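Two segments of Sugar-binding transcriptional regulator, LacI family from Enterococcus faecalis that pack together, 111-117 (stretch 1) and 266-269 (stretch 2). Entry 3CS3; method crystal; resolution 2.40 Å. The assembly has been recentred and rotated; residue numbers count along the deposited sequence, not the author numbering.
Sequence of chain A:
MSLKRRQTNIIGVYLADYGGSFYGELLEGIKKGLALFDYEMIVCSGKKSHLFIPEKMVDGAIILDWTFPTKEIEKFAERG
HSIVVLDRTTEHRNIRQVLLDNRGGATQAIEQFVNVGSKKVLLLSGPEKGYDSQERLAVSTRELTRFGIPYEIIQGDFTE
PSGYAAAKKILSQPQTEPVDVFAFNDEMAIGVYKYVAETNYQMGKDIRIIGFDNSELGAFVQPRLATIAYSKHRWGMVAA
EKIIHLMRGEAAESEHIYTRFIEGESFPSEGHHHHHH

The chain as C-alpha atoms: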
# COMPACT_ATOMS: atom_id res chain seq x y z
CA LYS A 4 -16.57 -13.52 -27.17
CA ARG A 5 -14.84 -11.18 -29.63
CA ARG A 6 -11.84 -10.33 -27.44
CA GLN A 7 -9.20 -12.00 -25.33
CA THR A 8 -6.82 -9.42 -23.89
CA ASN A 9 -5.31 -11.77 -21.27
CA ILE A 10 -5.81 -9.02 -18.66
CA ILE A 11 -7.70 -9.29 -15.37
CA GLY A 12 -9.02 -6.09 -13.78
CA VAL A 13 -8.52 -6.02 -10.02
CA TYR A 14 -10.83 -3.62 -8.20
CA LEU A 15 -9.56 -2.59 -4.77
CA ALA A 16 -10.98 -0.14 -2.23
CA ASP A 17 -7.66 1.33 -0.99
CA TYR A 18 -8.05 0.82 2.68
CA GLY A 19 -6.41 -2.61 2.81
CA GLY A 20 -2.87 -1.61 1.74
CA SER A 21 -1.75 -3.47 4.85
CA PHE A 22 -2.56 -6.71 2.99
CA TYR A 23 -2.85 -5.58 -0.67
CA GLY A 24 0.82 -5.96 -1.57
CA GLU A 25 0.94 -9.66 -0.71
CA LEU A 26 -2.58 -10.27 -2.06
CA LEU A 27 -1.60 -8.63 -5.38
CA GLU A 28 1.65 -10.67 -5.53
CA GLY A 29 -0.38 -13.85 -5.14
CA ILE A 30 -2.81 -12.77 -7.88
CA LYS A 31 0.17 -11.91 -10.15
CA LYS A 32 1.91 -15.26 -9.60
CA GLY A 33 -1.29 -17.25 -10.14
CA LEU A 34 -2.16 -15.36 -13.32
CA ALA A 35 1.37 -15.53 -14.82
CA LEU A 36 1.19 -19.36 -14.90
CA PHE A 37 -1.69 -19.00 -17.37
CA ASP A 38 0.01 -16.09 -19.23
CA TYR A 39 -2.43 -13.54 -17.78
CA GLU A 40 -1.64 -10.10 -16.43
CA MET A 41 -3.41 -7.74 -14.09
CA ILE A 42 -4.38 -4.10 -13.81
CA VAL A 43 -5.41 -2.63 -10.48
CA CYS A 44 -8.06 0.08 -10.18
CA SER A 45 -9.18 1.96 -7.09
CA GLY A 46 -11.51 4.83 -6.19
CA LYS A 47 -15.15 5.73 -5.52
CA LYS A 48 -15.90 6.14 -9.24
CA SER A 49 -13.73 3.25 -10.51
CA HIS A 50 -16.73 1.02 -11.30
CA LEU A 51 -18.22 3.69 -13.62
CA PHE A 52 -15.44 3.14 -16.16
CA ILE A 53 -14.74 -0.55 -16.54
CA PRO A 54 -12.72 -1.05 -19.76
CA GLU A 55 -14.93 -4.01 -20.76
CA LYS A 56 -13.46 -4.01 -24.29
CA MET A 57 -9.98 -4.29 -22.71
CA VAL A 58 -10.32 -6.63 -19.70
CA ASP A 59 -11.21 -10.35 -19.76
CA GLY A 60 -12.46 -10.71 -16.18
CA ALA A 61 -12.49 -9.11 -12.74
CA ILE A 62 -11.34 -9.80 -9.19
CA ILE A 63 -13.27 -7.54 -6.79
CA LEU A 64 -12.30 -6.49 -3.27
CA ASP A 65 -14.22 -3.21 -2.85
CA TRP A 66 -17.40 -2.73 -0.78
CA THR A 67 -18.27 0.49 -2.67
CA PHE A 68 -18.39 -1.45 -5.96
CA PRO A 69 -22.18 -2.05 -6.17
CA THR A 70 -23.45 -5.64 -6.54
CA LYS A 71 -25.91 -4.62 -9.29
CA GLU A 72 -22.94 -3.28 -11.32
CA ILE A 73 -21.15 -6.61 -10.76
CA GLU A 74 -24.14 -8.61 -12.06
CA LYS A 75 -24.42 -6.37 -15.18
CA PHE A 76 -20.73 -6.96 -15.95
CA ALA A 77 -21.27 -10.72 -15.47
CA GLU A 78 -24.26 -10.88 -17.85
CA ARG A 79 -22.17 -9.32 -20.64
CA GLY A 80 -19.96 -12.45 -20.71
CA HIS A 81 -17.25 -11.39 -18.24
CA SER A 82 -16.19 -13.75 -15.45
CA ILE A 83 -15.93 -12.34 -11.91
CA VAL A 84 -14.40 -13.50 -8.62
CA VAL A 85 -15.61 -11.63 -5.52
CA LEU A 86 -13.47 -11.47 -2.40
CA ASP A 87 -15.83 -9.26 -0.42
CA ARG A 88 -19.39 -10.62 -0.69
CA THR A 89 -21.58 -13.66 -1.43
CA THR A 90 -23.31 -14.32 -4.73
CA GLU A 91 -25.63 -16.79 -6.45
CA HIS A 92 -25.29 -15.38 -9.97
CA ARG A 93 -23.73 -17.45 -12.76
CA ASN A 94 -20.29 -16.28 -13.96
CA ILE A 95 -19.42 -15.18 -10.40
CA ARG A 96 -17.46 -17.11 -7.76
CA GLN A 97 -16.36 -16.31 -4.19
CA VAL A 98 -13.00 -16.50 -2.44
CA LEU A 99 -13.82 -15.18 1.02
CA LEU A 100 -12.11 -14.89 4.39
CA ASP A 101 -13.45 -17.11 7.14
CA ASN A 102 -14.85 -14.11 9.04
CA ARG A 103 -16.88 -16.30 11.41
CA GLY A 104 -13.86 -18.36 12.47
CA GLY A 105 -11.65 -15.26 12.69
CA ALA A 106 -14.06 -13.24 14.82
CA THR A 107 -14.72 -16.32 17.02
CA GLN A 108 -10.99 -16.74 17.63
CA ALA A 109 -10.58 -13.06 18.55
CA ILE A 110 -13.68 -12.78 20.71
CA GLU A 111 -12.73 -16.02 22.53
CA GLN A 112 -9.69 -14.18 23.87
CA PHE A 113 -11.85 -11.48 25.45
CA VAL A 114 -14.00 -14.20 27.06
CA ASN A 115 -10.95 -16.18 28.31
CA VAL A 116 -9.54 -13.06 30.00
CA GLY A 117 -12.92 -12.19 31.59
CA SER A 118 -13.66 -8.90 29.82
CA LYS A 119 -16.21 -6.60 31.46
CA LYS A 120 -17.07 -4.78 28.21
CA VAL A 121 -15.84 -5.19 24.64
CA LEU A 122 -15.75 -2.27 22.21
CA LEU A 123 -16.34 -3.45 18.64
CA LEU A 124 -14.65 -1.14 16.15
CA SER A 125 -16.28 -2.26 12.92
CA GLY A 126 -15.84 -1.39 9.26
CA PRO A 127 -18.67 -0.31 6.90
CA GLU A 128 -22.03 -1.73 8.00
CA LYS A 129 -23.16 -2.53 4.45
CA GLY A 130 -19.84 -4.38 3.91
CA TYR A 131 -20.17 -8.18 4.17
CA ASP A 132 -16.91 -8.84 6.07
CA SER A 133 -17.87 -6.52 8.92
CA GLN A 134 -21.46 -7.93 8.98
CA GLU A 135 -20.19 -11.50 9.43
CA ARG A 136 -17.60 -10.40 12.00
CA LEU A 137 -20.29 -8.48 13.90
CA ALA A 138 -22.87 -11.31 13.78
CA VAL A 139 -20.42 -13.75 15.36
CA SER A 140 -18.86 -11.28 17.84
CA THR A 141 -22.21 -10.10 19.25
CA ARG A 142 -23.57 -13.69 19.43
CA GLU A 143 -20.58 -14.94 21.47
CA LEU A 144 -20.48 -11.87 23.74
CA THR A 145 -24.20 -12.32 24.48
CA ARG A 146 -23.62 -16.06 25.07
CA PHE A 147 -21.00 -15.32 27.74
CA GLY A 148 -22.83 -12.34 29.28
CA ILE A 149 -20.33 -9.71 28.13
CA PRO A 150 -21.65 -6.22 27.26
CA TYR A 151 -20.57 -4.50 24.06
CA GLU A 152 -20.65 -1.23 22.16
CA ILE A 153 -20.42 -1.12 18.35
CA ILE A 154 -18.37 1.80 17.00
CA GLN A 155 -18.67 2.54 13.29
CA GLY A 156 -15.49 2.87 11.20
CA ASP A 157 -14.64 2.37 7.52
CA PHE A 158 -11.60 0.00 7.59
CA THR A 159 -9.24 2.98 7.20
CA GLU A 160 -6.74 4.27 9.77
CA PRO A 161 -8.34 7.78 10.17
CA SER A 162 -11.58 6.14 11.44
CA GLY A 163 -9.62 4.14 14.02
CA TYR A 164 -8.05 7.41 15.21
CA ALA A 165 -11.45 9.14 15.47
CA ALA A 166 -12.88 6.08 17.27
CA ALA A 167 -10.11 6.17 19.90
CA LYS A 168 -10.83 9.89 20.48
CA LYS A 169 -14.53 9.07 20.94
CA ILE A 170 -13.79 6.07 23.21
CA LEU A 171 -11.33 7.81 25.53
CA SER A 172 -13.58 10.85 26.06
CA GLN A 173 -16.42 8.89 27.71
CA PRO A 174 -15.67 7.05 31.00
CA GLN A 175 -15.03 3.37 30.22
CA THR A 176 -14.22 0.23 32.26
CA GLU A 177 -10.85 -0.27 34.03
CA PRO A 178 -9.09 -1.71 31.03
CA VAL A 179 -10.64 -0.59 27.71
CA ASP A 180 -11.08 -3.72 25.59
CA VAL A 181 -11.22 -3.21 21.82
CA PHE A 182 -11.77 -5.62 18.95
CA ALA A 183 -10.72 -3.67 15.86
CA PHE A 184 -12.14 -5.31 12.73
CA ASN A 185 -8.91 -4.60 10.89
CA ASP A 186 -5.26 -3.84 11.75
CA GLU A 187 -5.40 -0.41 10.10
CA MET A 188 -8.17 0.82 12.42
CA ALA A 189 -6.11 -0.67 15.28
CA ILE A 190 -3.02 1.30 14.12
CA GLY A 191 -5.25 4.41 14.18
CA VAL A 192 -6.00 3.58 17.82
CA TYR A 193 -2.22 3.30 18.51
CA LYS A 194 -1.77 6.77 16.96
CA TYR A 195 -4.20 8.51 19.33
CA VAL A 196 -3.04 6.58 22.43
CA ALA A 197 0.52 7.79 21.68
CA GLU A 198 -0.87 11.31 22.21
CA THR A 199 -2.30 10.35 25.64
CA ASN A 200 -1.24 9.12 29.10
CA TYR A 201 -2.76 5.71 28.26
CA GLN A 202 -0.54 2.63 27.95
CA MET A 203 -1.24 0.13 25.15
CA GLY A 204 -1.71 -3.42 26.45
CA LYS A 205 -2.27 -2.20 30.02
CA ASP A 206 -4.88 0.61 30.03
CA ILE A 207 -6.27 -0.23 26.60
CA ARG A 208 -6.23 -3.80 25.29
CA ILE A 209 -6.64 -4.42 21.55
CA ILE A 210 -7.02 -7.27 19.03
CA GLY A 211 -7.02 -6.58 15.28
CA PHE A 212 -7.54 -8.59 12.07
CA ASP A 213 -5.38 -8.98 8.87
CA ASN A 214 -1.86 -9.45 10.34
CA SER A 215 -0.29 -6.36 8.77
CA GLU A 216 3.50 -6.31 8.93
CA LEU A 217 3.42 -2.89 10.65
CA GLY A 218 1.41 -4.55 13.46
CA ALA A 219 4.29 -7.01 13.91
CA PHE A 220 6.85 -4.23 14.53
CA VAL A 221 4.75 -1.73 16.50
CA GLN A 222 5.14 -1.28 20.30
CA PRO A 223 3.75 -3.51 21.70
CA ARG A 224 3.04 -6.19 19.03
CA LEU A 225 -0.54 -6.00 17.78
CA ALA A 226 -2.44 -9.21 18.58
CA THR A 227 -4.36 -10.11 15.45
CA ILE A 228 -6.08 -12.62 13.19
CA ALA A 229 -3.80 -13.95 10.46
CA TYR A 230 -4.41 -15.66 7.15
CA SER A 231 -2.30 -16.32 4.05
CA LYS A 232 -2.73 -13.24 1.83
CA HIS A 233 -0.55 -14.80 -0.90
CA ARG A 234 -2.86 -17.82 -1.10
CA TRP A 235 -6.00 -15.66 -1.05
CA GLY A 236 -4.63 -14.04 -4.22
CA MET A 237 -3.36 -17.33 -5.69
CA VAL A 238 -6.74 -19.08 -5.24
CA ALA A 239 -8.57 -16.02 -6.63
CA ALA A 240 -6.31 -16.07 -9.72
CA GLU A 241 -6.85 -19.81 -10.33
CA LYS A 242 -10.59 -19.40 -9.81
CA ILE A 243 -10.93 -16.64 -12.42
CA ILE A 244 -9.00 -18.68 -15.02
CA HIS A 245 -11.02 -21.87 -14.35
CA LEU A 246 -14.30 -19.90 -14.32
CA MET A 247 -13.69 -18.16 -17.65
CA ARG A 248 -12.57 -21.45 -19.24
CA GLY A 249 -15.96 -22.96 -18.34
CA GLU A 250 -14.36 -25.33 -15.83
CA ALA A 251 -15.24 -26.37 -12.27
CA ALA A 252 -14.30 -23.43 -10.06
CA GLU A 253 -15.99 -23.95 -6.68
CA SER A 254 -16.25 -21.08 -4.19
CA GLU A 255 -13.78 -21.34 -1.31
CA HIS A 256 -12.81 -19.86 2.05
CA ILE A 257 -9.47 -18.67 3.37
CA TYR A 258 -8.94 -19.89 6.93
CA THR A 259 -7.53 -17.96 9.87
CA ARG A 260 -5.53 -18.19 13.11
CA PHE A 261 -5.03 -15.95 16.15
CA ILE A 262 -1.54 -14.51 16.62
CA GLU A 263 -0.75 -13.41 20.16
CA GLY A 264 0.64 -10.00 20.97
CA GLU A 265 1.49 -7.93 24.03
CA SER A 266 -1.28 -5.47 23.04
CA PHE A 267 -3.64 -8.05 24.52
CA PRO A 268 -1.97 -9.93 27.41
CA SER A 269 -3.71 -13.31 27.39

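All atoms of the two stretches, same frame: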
# COMPACT_ATOMS: atom_id res chain seq x y z
N GLU A 111 -13.03 -14.97 21.56
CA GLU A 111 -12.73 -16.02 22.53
C GLU A 111 -11.67 -15.55 23.51
O GLU A 111 -11.67 -15.97 24.67
CB GLU A 111 -12.19 -17.24 21.79
CG GLU A 111 -12.32 -18.56 22.50
CD GLU A 111 -11.95 -19.73 21.60
OE1 GLU A 111 -10.75 -19.85 21.24
OE2 GLU A 111 -12.85 -20.52 21.25
N GLN A 112 -10.77 -14.69 23.05
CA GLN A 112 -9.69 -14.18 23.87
C GLN A 112 -10.19 -13.18 24.90
O GLN A 112 -9.66 -13.11 26.01
CB GLN A 112 -8.61 -13.53 23.00
CG GLN A 112 -8.02 -14.44 21.93
CD GLN A 112 -7.19 -15.56 22.52
OE1 GLN A 112 -6.38 -15.33 23.41
NE2 GLN A 112 -7.40 -16.77 22.03
N PHE A 113 -11.21 -12.41 24.52
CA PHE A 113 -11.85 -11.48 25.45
C PHE A 113 -12.63 -12.23 26.53
O PHE A 113 -12.59 -11.84 27.69
CB PHE A 113 -12.76 -10.49 24.72
CG PHE A 113 -12.04 -9.57 23.78
CD1 PHE A 113 -11.50 -8.36 24.23
CD2 PHE A 113 -11.90 -9.89 22.43
CE1 PHE A 113 -10.83 -7.51 23.36
CE2 PHE A 113 -11.24 -9.06 21.55
CZ PHE A 113 -10.70 -7.85 22.01
N VAL A 114 -13.32 -13.30 26.12
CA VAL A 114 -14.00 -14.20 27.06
C VAL A 114 -13.00 -14.82 28.04
O VAL A 114 -13.15 -14.66 29.25
CB VAL A 114 -14.80 -15.32 26.33
CG1 VAL A 114 -15.30 -16.37 27.31
CG2 VAL A 114 -15.97 -14.74 25.55
N ASN A 115 -11.96 -15.47 27.51
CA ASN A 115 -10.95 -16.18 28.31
C ASN A 115 -10.22 -15.32 29.34
O ASN A 115 -9.72 -15.84 30.33
CB ASN A 115 -9.93 -16.88 27.40
CG ASN A 115 -10.51 -18.10 26.69
OD1 ASN A 115 -11.68 -18.44 26.86
ND2 ASN A 115 -9.69 -18.75 25.87
N VAL A 116 -10.17 -14.01 29.09
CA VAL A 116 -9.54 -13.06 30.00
C VAL A 116 -10.56 -12.45 30.99
O VAL A 116 -10.19 -11.77 31.95
CB VAL A 116 -8.76 -11.96 29.19
CG1 VAL A 116 -9.64 -10.75 28.86
CG2 VAL A 116 -7.50 -11.54 29.92
N GLY A 117 -11.85 -12.70 30.75
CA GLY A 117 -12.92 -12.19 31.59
C GLY A 117 -13.21 -10.71 31.41
O GLY A 117 -13.31 -9.96 32.39
N SER A 266 -0.20 -6.47 23.03
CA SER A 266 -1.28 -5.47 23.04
C SER A 266 -2.53 -6.04 23.72
O SER A 266 -3.40 -5.29 24.16
CB SER A 266 -1.64 -5.03 21.62
OG SER A 266 -2.35 -6.04 20.92
N PHE A 267 -2.61 -7.36 23.77
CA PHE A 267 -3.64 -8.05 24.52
C PHE A 267 -2.98 -9.18 25.31
O PHE A 267 -2.83 -10.29 24.79
CB PHE A 267 -4.71 -8.59 23.57
CG PHE A 267 -5.93 -9.12 24.27
CD1 PHE A 267 -6.94 -8.25 24.68
CD2 PHE A 267 -6.08 -10.48 24.52
CE1 PHE A 267 -8.07 -8.73 25.33
CE2 PHE A 267 -7.21 -10.96 25.17
CZ PHE A 267 -8.20 -10.09 25.57
N PRO A 268 -2.56 -8.89 26.56
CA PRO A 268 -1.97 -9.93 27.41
C PRO A 268 -3.00 -10.99 27.76
O PRO A 268 -3.99 -10.70 28.44
CB PRO A 268 -1.52 -9.15 28.66
CG PRO A 268 -1.49 -7.71 28.23
CD PRO A 268 -2.60 -7.59 27.24
N SER A 269 -2.77 -12.21 27.26
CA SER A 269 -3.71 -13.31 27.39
C SER A 269 -3.00 -14.62 27.75
O SER A 269 -2.18 -14.66 28.67
CB SER A 269 -4.52 -13.49 26.10
OG SER A 269 -3.68 -13.71 24.98

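A contact between distant parts of a chain can rest on a single aromatic side chain, and this pair of segments illustrates the principle. Stretch 1 carries the end of a helix and the turn that follows it, held by the bond from Asn115 N to Glu111 O (2.9 Å) and closed by a Schellman motif, in which Gly117, at positive phi, donates from its N to Val114 O at 2.8 Å. Stretch 2 has no regular structure. Among CA atoms the nearest pair across the two stretches is Val116 CA and Ser269 CA, 6.4 Å apart, and no hydrogen bond crosses between the stretches.

Packing therefore does the work, and Phe267 is its centre. Its side chain, chi1 in the t well, reaches the helix and meets three residues. The edge of its ring points toward the face of Phe113, with centroids 4.8 Å apart and planes at 59°, an arrangement that sets slightly positive ring hydrogens against pi electrons. Similar electrostatics favour the approach of Gln112 O to the ring edge, 3.4 Å from Phe267 CE2. Val116 adds an apolar contact, its CG1 3.7 Å from Phe267 CZ, while its CG2 lies 3.9 Å from Pro268 O. Farther out, Gln112 OE1 and Ser269 OG approach to 3.5 Å, a polar proximity without a hydrogen bond, and Ser269 is poorly ordered.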